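Local structure of regulatory protein of LacI family (Chloroflexus aggregans, 3BBL) at the interface of chains A and B. The protein is a LacI-family, DNA-binding transcriptional regulator whose periplasmic-binding-protein-like core probably senses a small effector and dimerises. Coordinates in Å, arbitrary orientation; residue numbers count along the deposited sequence, not the author numbering. Chains: chain A/B, Regulatory protein of LacI family.

The interface of chains A and B. Residues chain A 19, 170, 198, 201, 232; chain B 228, 231-232.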
loop_
_atom_site.group_PDB
_atom_site.type_symbol
_atom_site.label_atom_id
_atom_site.label_comp_id
_atom_site.label_asym_id
_atom_site.label_seq_id
_atom_site.Cartn_x
_atom_site.Cartn_y
_atom_site.Cartn_z
ATOM N N VAL A 19 -1.358 -0.223 -7.729
ATOM C CA VAL A 19 -0.278 0.568 -7.145
ATOM C C VAL A 19 -0.652 1.313 -5.848
ATOM O O VAL A 19 0.215 1.561 -4.997
ATOM C CB VAL A 19 0.253 1.585 -8.195
ATOM C CG1 VAL A 19 0.551 2.911 -7.576
ATOM C CG2 VAL A 19 1.494 1.071 -8.786
ATOM N N PHE A 170 -3.008 -1.334 -15.284
ATOM C CA PHE A 170 -1.825 -0.957 -16.041
ATOM C C PHE A 170 -2.022 -1.372 -17.500
ATOM O O PHE A 170 -1.806 -0.585 -18.417
ATOM C CB PHE A 170 -0.608 -1.682 -15.480
ATOM C CG PHE A 170 0.603 -1.583 -16.347
ATOM C CD1 PHE A 170 1.448 -0.475 -16.266
ATOM C CD2 PHE A 170 0.895 -2.589 -17.268
ATOM C CE1 PHE A 170 2.567 -0.376 -17.085
ATOM C CE2 PHE A 170 2.011 -2.495 -18.093
ATOM C CZ PHE A 170 2.845 -1.385 -18.001
ATOM N N THR A 198 -2.299 3.742 -11.544
ATOM C CA THR A 198 -1.966 2.492 -12.222
ATOM C C THR A 198 -2.124 2.681 -13.731
ATOM O O THR A 198 -1.277 2.247 -14.509
ATOM C CB THR A 198 -2.876 1.349 -11.763
ATOM O OG1 THR A 198 -2.918 1.334 -10.335
ATOM C CG2 THR A 198 -2.342 0.021 -12.251
ATOM N N ILE A 201 0.623 4.805 -15.227
ATOM C CA ILE A 201 1.877 4.089 -15.396
ATOM C C ILE A 201 1.866 3.337 -16.726
ATOM O O ILE A 201 2.877 3.300 -17.443
ATOM C CB ILE A 201 2.139 3.148 -14.192
ATOM C CG1 ILE A 201 2.408 4.005 -12.946
ATOM C CG2 ILE A 201 3.341 2.254 -14.456
ATOM C CD1 ILE A 201 2.655 3.226 -11.670
ATOM N N LEU A 232 9.212 7.798 -10.065
ATOM C CA LEU A 232 9.299 7.413 -11.465
ATOM C C LEU A 232 10.054 8.475 -12.257
ATOM O O LEU A 232 10.307 9.562 -11.755
ATOM C CB LEU A 232 7.895 7.251 -12.041
ATOM C CG LEU A 232 6.977 6.236 -11.357
ATOM C CD1 LEU A 232 5.536 6.467 -11.784
ATOM C CD2 LEU A 232 7.427 4.826 -11.693
HETATM N N MSE B 228 3.528 -2.714 -8.082
HETATM C CA MSE B 228 3.988 -1.798 -9.114
HETATM C C MSE B 228 5.456 -1.889 -9.520
HETATM O O MSE B 228 5.819 -1.395 -10.591
HETATM C CB MSE B 228 3.702 -0.353 -8.739
HETATM C CG MSE B 228 4.921 0.387 -8.270
HETATM SE SE MSE B 228 4.970 2.299 -8.962
HETATM C CE MSE B 228 5.756 1.857 -10.683
ATOM N N TYR B 231 5.843 -2.892 -12.846
ATOM C CA TYR B 231 5.536 -1.993 -13.957
ATOM C C TYR B 231 6.672 -1.051 -14.347
ATOM O O TYR B 231 6.541 -0.284 -15.307
ATOM C CB TYR B 231 4.290 -1.156 -13.638
ATOM C CG TYR B 231 3.070 -1.975 -13.302
ATOM C CD1 TYR B 231 2.297 -1.667 -12.182
ATOM C CD2 TYR B 231 2.699 -3.065 -14.082
ATOM C CE1 TYR B 231 1.183 -2.427 -11.839
ATOM C CE2 TYR B 231 1.588 -3.832 -13.753
ATOM C CZ TYR B 231 0.837 -3.506 -12.628
ATOM O OH TYR B 231 -0.251 -4.257 -12.282
ATOM N N LEU B 232 7.778 -1.100 -13.611
ATOM C CA LEU B 232 8.909 -0.235 -13.908
ATOM C C LEU B 232 9.625 -0.717 -15.165
ATOM O O LEU B 232 9.360 -1.808 -15.651
ATOM C CB LEU B 232 9.884 -0.242 -12.734
ATOM C CG LEU B 232 9.335 0.195 -11.374
ATOM C CD1 LEU B 232 10.288 -0.229 -10.268
ATOM C CD2 LEU B 232 9.119 1.697 -11.364
HETATM O O HOH W 1 -2.745 -3.403 -13.385
#
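The ring of B:Tyr231 lies against one face of A:Phe170 in the two-fold interface between periplasmic-binding-protein-like cores, the part of LacI-family regulators that typically dimerises. The planes differ by 10°, so the rings are near parallel. Their centroids are 4.4 Å apart, which makes this a displaced stack. The side chains run past each other in opposite directions: CD2 of B:Tyr231 sits over the rim of the phenylalanine ring, 3.4 Å from A:Phe170 CG, while A:Phe170 CB lies over the tyrosine face in a CH-pi contact. In A:Phe170, the first residue of helix 170-181, CG stands anti to the backbone N; this chi1 of 168° swings the ring so that it lies along the tyrosine, beside the CB that already faces it.

The phenol end adds a polar link. Water 1 lies 2.9 Å from B:Tyr231 OH. It is also 2.8 Å from the backbone N of A:Phe170, tying the phenol to the start of the helix. The N-H points almost straight at the water (172° at H). An alanine in place of B:Tyr231 would probably leave the A:Phe170 face without its stacking partner and the water without its phenol mate.

A:Ile201, on helix 197-209, divides its branches between two partners. Its CG2 meets B:Tyr231 CB at 3.6 Å, the two side chains crossing at about a right angle, whereas CD1 reaches the selenomethionine B:Met228. That chain is bent at chi2 and chi3, bringing its terminal CE to A:Ile201 CD1 at 3.5 Å and also to A:Leu232 CD2. The same leucine methyl touches its symmetry mate, B:Leu232 CD2, at 3.6 Å. A:Val19 adjoins the selenomethionine, but it is poorly ordered and its placement is doubtful.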